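Local structure of uncharacterized protein (Bacillus thuringiensis serovar kurstaki, 4XHN) at residues A233-G238 and N367-G372; T241-F246 and S257-L262. The protein is probably an actin-like ATPase of the ParM type, binding ATP between two lobes and perhaps polymerising into filaments that segregate plasmid DNA. The protein carries 2 engineered substitutions. All coordinates share one frame; numbering follows the deposited sequence.

Contact 1: A233-G238 and N367-G372; sequences AINDLG and NIVVGG. With ANP (phosphoaminophosphonic acid-adenylate ester), chain C.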
loop_
_atom_site.group_PDB
_atom_site.type_symbol
_atom_site.label_atom_id
_atom_site.label_comp_id
_atom_site.label_asym_id
_atom_site.label_seq_id
_atom_site.Cartn_x
_atom_site.Cartn_y
_atom_site.Cartn_z
ATOM N N ALA A 233 -19.242 -2.478 5.782
ATOM C CA ALA A 233 -18.408 -1.450 5.181
ATOM C C ALA A 233 -16.937 -1.825 5.315
ATOM O O ALA A 233 -16.530 -2.425 6.311
ATOM C CB ALA A 233 -18.672 -0.101 5.828
ATOM N N ILE A 234 -16.143 -1.483 4.306
ATOM C CA ILE A 234 -14.696 -1.609 4.412
ATOM C C ILE A 234 -14.048 -0.247 4.344
ATOM O O ILE A 234 -14.144 0.442 3.330
ATOM C CB ILE A 234 -14.085 -2.456 3.300
ATOM C CG1 ILE A 234 -14.870 -3.737 3.078
ATOM C CG2 ILE A 234 -12.636 -2.786 3.623
ATOM C CD1 ILE A 234 -14.288 -4.533 1.952
ATOM N N ASN A 235 -13.373 0.133 5.418
ATOM C CA ASN A 235 -12.698 1.414 5.454
ATOM C C ASN A 235 -11.185 1.246 5.434
ATOM O O ASN A 235 -10.565 0.930 6.450
ATOM C CB ASN A 235 -13.140 2.207 6.678
ATOM C CG ASN A 235 -14.651 2.299 6.790
ATOM O OD1 ASN A 235 -15.285 3.119 6.127
ATOM N ND2 ASN A 235 -15.233 1.458 7.636
ATOM N N ASP A 236 -10.603 1.441 4.255
ATOM C CA ASP A 236 -9.162 1.376 4.076
ATOM C C ASP A 236 -8.573 2.744 4.390
ATOM O O ASP A 236 -8.783 3.700 3.643
ATOM C CB ASP A 236 -8.818 0.943 2.649
ATOM C CG ASP A 236 -7.412 0.386 2.525
ATOM O OD1 ASP A 236 -6.582 0.635 3.421
ATOM O OD2 ASP A 236 -7.135 -0.304 1.522
ATOM N N LEU A 237 -7.845 2.840 5.499
ATOM C CA LEU A 237 -7.321 4.127 5.947
ATOM C C LEU A 237 -5.888 4.325 5.461
ATOM O O LEU A 237 -4.953 3.723 5.990
ATOM C CB LEU A 237 -7.395 4.231 7.473
ATOM C CG LEU A 237 -8.748 3.913 8.129
ATOM C CD1 LEU A 237 -8.796 4.458 9.548
ATOM C CD2 LEU A 237 -9.922 4.443 7.313
ATOM N N GLY A 238 -5.724 5.180 4.454
ATOM C CA GLY A 238 -4.442 5.343 3.789
ATOM C C GLY A 238 -3.713 6.644 4.067
ATOM O O GLY A 238 -4.115 7.431 4.926
ATOM N N ASN A 367 -18.602 -2.922 10.586
ATOM C CA ASN A 367 -17.690 -1.984 9.933
ATOM C C ASN A 367 -16.226 -2.382 10.093
ATOM O O ASN A 367 -15.668 -2.305 11.187
ATOM C CB ASN A 367 -17.897 -0.570 10.475
ATOM C CG ASN A 367 -19.284 -0.039 10.196
ATOM O OD1 ASN A 367 -19.517 0.632 9.189
ATOM N ND2 ASN A 367 -20.220 -0.341 11.086
ATOM N N ILE A 368 -15.607 -2.798 8.993
ATOM C CA ILE A 368 -14.213 -3.224 9.019
ATOM C C ILE A 368 -13.275 -2.056 8.733
ATOM O O ILE A 368 -13.408 -1.377 7.715
ATOM C CB ILE A 368 -13.954 -4.349 8.002
ATOM C CG1 ILE A 368 -14.949 -5.489 8.218
ATOM C CG2 ILE A 368 -12.528 -4.853 8.114
ATOM C CD1 ILE A 368 -14.887 -6.560 7.162
ATOM N N VAL A 369 -12.330 -1.823 9.640
ATOM C CA VAL A 369 -11.372 -0.737 9.480
ATOM C C VAL A 369 -9.967 -1.288 9.264
ATOM O O VAL A 369 -9.430 -1.999 10.115
ATOM C CB VAL A 369 -11.370 0.200 10.699
ATOM C CG1 VAL A 369 -10.462 1.390 10.446
ATOM C CG2 VAL A 369 -12.782 0.664 11.013
ATOM N N VAL A 370 -9.378 -0.961 8.118
ATOM C CA VAL A 370 -8.063 -1.474 7.754
ATOM C C VAL A 370 -7.156 -0.352 7.250
ATOM O O VAL A 370 -7.526 0.821 7.292
ATOM C CB VAL A 370 -8.173 -2.570 6.676
ATOM C CG1 VAL A 370 -9.027 -3.725 7.180
ATOM C CG2 VAL A 370 -8.760 -1.998 5.393
ATOM N N GLY A 371 -5.968 -0.715 6.778
ATOM C CA GLY A 371 -5.026 0.265 6.267
ATOM C C GLY A 371 -4.026 0.699 7.322
ATOM O O GLY A 371 -4.222 0.451 8.511
ATOM N N GLY A 372 -2.954 1.354 6.889
ATOM C CA GLY A 372 -1.917 1.796 7.803
ATOM C C GLY A 372 -2.400 2.804 8.831
ATOM O O GLY A 372 -1.776 2.975 9.879
HETATM P PG ANP C . -3.428 5.466 0.019
HETATM O O1G ANP C . -4.083 6.774 0.330
HETATM O O2G ANP C . -4.236 4.295 0.702
HETATM O O3G ANP C . -3.416 5.250 -1.549
HETATM P PB ANP C . -1.374 4.005 1.223
HETATM O O1B ANP C . -0.086 3.529 0.494
HETATM O O2B ANP C . -2.456 2.995 1.010
HETATM N N3B ANP C . -1.833 5.489 0.588
HETATM P PA ANP C . -1.105 2.977 3.784
HETATM O O1A ANP C . -0.201 1.877 3.373
HETATM O O2A ANP C . -2.562 2.544 3.972
HETATM O O3A ANP C . -1.100 4.186 2.748
HETATM O "O5'" ANP C . -0.523 3.631 5.101
HETATM C "C5'" ANP C . -1.292 4.634 5.800
HETATM C "C4'" ANP C . -0.424 5.327 6.823
HETATM O "O4'" ANP C . -0.113 4.419 7.907
HETATM C "C3'" ANP C . 0.916 5.853 6.305
HETATM O "O3'" ANP C . 1.178 7.131 6.873
HETATM C "C2'" ANP C . 1.909 4.810 6.823
HETATM O "O2'" ANP C . 3.227 5.323 6.973
HETATM C "C1'" ANP C . 1.272 4.483 8.166
HETATM N N9 ANP C . 1.711 3.228 8.764
HETATM C C8 ANP C . 1.896 2.020 8.148
HETATM N N7 ANP C . 2.310 1.063 8.947
HETATM C C5 ANP C . 2.404 1.696 10.179
HETATM C C6 ANP C . 2.792 1.229 11.455
HETATM N N6 ANP C . 3.166 -0.026 11.707
HETATM N N1 ANP C . 2.771 2.115 12.477
HETATM C C2 ANP C . 2.396 3.374 12.231
HETATM N N3 ANP C . 2.015 3.925 11.075
HETATM C C4 ANP C . 2.041 3.025 10.084
HETATM O O HOH W 1 -18.201 2.639 8.700
#
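A233-G238 and N367-G372 form a buried parallel strand pairing inside a mixed five-stranded sheet; the C-terminal ends of these two strands point to the nucleotide. The backbone ladder alternates in the manner of parallel strands: N235 sends its N-H to I368 O (2.7 Å) and takes V370 N on its own O (2.8 Å), while A233 O and L237 N hold the ends through I368 N and V370 O. The side chain of N235 adds a weak second bond, ND2 to I368 O at 3.4 Å. Its CG lies beside the residue's own backbone N (chi1 -52°), which turns ND2 to the same carbonyl oxygen that this N-H already uses; OD1 meanwhile accepts from N244. One face carries the apolar contact of L237 with V369, CD1 against CG1 at 3.6 Å, and there A233, N235 and L237 also meet helix 337-362. On the other face D236 and V370 meet at about a right angle, the CG2 of V370 lying 3.6 Å from D236 CA.

The sequences fit two signatures of the actin-like ATPase fold, with AINDLG leading into the phosphate-2 loop and NIVVGG into the adenosine motif. Beyond the last paired residues, G371 takes a positive phi (95°), at which a CB would press on the carbonyl O of V370, and G372 N donates to O2A of the alpha-phosphate at 3.2 Å. D236 swings CG anti to its backbone N (chi1 -160°), leaving OD1 3.3 Å from G371 CA and OD2 hydrogen-bonded to T403; its side chain is about 4 Å from a bound magnesium ion.

Contact 2: T241-F246 and S257-L262; sequences TSDNAF and STNTDL. With ANP (phosphoaminophosphonic acid-adenylate ester), chain C.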
loop_
_atom_site.group_PDB
_atom_site.type_symbol
_atom_site.label_atom_id
_atom_site.label_comp_id
_atom_site.label_asym_id
_atom_site.label_seq_id
_atom_site.Cartn_x
_atom_site.Cartn_y
_atom_site.Cartn_z
ATOM N N THR A 241 -5.444 9.329 1.233
ATOM C CA THR A 241 -6.884 9.129 1.075
ATOM C C THR A 241 -7.450 8.191 2.138
ATOM O O THR A 241 -6.700 7.605 2.925
ATOM C CB THR A 241 -7.222 8.544 -0.301
ATOM O OG1 THR A 241 -6.692 7.214 -0.384
ATOM C CG2 THR A 241 -6.643 9.395 -1.421
ATOM N N SER A 242 -8.775 8.068 2.142
ATOM C CA SER A 242 -9.492 7.117 2.979
ATOM C C SER A 242 -10.654 6.546 2.172
ATOM O O SER A 242 -11.553 7.284 1.740
ATOM C CB SER A 242 -10.000 7.783 4.275
ATOM O OG SER A 242 -10.314 6.828 5.269
ATOM N N ASP A 243 -10.617 5.237 1.945
ATOM C CA ASP A 243 -11.603 4.590 1.100
ATOM C C ASP A 243 -12.726 3.997 1.929
ATOM O O ASP A 243 -12.505 3.084 2.723
ATOM C CB ASP A 243 -10.945 3.508 0.247
ATOM C CG ASP A 243 -11.774 3.144 -0.965
ATOM O OD1 ASP A 243 -11.219 3.141 -2.082
ATOM O OD2 ASP A 243 -12.979 2.862 -0.799
ATOM N N ASN A 244 -13.930 4.521 1.738
ATOM C CA ASN A 244 -15.102 4.008 2.429
ATOM C C ASN A 244 -16.030 3.240 1.493
ATOM O O ASN A 244 -16.913 3.826 0.861
ATOM C CB ASN A 244 -15.868 5.147 3.092
ATOM C CG ASN A 244 -14.985 6.006 3.973
ATOM O OD1 ASN A 244 -14.594 7.109 3.592
ATOM N ND2 ASN A 244 -14.660 5.501 5.158
ATOM N N ALA A 245 -15.830 1.929 1.413
ATOM C CA ALA A 245 -16.643 1.079 0.556
ATOM C C ALA A 245 -17.705 0.352 1.369
ATOM O O ALA A 245 -17.489 0.024 2.533
ATOM C CB ALA A 245 -15.769 0.085 -0.187
ATOM N N PHE A 246 -18.853 0.106 0.748
ATOM C CA PHE A 246 -19.957 -0.576 1.412
ATOM C C PHE A 246 -20.437 -1.750 0.570
ATOM O O PHE A 246 -20.791 -1.586 -0.597
ATOM C CB PHE A 246 -21.105 0.402 1.680
ATOM C CG PHE A 246 -22.327 -0.239 2.283
ATOM C CD1 PHE A 246 -22.244 -0.940 3.475
ATOM C CD2 PHE A 246 -23.562 -0.125 1.665
ATOM C CE1 PHE A 246 -23.368 -1.526 4.031
ATOM C CE2 PHE A 246 -24.689 -0.707 2.219
ATOM C CZ PHE A 246 -24.591 -1.408 3.403
ATOM N N SER A 257 -20.672 3.795 -1.665
ATOM C CA SER A 257 -19.240 3.561 -1.524
ATOM C C SER A 257 -18.466 4.799 -1.946
ATOM O O SER A 257 -18.326 5.083 -3.135
ATOM C CB SER A 257 -18.798 2.353 -2.352
ATOM O OG SER A 257 -19.143 1.141 -1.704
ATOM N N THR A 258 -17.965 5.537 -0.962
ATOM C CA THR A 258 -17.306 6.805 -1.235
ATOM C C THR A 258 -15.792 6.730 -1.062
ATOM O O THR A 258 -15.222 5.651 -0.890
ATOM C CB THR A 258 -17.859 7.925 -0.333
ATOM O OG1 THR A 258 -17.315 9.184 -0.745
ATOM C CG2 THR A 258 -17.511 7.670 1.127
ATOM N N ASN A 259 -15.156 7.895 -1.111
ATOM C CA ASN A 259 -13.706 8.000 -1.101
ATOM C C ASN A 259 -13.281 9.427 -0.774
ATOM O O ASN A 259 -13.562 10.353 -1.537
ATOM C CB ASN A 259 -13.140 7.562 -2.454
ATOM C CG ASN A 259 -11.669 7.878 -2.606
ATOM O OD1 ASN A 259 -11.300 8.950 -3.085
ATOM N ND2 ASN A 259 -10.817 6.940 -2.210
ATOM N N THR A 260 -12.618 9.606 0.364
ATOM C CA THR A 260 -12.224 10.937 0.817
ATOM C C THR A 260 -10.710 11.053 0.948
ATOM O O THR A 260 -9.996 10.054 0.882
ATOM C CB THR A 260 -12.872 11.289 2.171
ATOM O OG1 THR A 260 -12.026 10.849 3.240
ATOM C CG2 THR A 260 -14.238 10.630 2.303
ATOM N N ASP A 261 -10.221 12.276 1.135
ATOM C CA ASP A 261 -8.789 12.493 1.308
ATOM C C ASP A 261 -8.425 12.571 2.788
ATOM O O ASP A 261 -7.469 13.249 3.167
ATOM C CB ASP A 261 -8.335 13.762 0.581
ATOM C CG ASP A 261 -9.136 14.986 0.978
ATOM O OD1 ASP A 261 -8.966 15.472 2.116
ATOM O OD2 ASP A 261 -9.929 15.472 0.144
ATOM N N LEU A 262 -9.195 11.876 3.619
ATOM C CA LEU A 262 -8.888 11.772 5.039
ATOM C C LEU A 262 -7.711 10.826 5.232
ATOM O O LEU A 262 -7.879 9.678 5.638
ATOM C CB LEU A 262 -10.107 11.284 5.822
ATOM C CG LEU A 262 -10.047 11.348 7.350
ATOM C CD1 LEU A 262 -9.809 12.771 7.821
ATOM C CD2 LEU A 262 -11.326 10.791 7.955
HETATM P PG ANP C . -3.428 5.466 0.019
HETATM O O1G ANP C . -4.083 6.774 0.330
HETATM O O2G ANP C . -4.236 4.295 0.702
HETATM O O3G ANP C . -3.416 5.250 -1.549
HETATM P PB ANP C . -1.374 4.005 1.223
HETATM O O1B ANP C . -0.086 3.529 0.494
HETATM O O2B ANP C . -2.456 2.995 1.010
HETATM N N3B ANP C . -1.833 5.489 0.588
HETATM P PA ANP C . -1.105 2.977 3.784
HETATM O O1A ANP C . -0.201 1.877 3.373
HETATM O O2A ANP C . -2.562 2.544 3.972
HETATM O O3A ANP C . -1.100 4.186 2.748
HETATM O "O5'" ANP C . -0.523 3.631 5.101
HETATM C "C5'" ANP C . -1.292 4.634 5.800
HETATM C "C4'" ANP C . -0.424 5.327 6.823
HETATM O "O4'" ANP C . -0.113 4.419 7.907
HETATM C "C3'" ANP C . 0.916 5.853 6.305
HETATM O "O3'" ANP C . 1.178 7.131 6.873
HETATM C "C2'" ANP C . 1.909 4.810 6.823
HETATM O "O2'" ANP C . 3.227 5.323 6.973
HETATM C "C1'" ANP C . 1.272 4.483 8.166
HETATM N N9 ANP C . 1.711 3.228 8.764
HETATM C C8 ANP C . 1.896 2.020 8.148
HETATM N N7 ANP C . 2.310 1.063 8.947
HETATM C C5 ANP C . 2.404 1.696 10.179
HETATM C C6 ANP C . 2.792 1.229 11.455
HETATM N N6 ANP C . 3.166 -0.026 11.707
HETATM N N1 ANP C . 2.771 2.115 12.477
HETATM C C2 ANP C . 2.396 3.374 12.231
HETATM N N3 ANP C . 2.015 3.925 11.075
HETATM C C4 ANP C . 2.041 3.025 10.084
#
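S242 and T260 are a hydrogen-bonded antiparallel pair, S242 N reaching T260 O at 2.7 Å and T260 N returning to S242 O at 2.9 Å. Two residues further, N244 N meets T258 O less directly (3.1 Å), approaching from above the carbonyl plane, and the return bond from T258 N is weak. On the same face N244 and T258 lie side by side, CB against CG2 at 3.6 Å. D243 and N259 occupy the other face and cross at about a right angle; OD1 and ND2 stay 3.8 Å apart, with carboxylate and amide turned 74° against each other.

Both ends of this beta hairpin gain from side-chain hydroxyls. S257 OG accepts the N-H of F246 in a nearly straight bond (2.7 Å, 171°) and is also bonded to N253 O, so it ties together backbone groups near the turn. At the far end T260 OG1 accepts from L262 N, an ST turn that starts the bend toward helix 264-279, where T264 supplies another bond to the nucleotide.

T241, just before the strand, has its CB 3.4 Å from T260 O. Its chi1 of 67° keeps OG1 near the backbone N, and both donate to O1G of the gamma-phosphate of the imido analogue. Such double donation is consistent with the phosphate-2 loop of actin-like ATPases sensing whether a terminal phosphate is present.

Contacts 1 and 2 illustrate how one continuous sheet can present several loops to a single ligand. Their centres are about 9 Å apart; strands 231-237 and 242-248 follow one another in the chain, and contact 2 lies within the loop that contact 1 closes. Between these two neighbouring strands I234 N and A245 O are hydrogen-bonded at 2.7 Å, and the side-chain bond from N244 ND2 to N235 OD1 measures 2.6 Å. At the nucleotide they divide the phosphates: G372 serves the alpha end and T241 the gamma end, with K23 and G240 adding further bonds. Magnesium lies closer to the D236 side chain than to that of T241, about 4 against 6 Å.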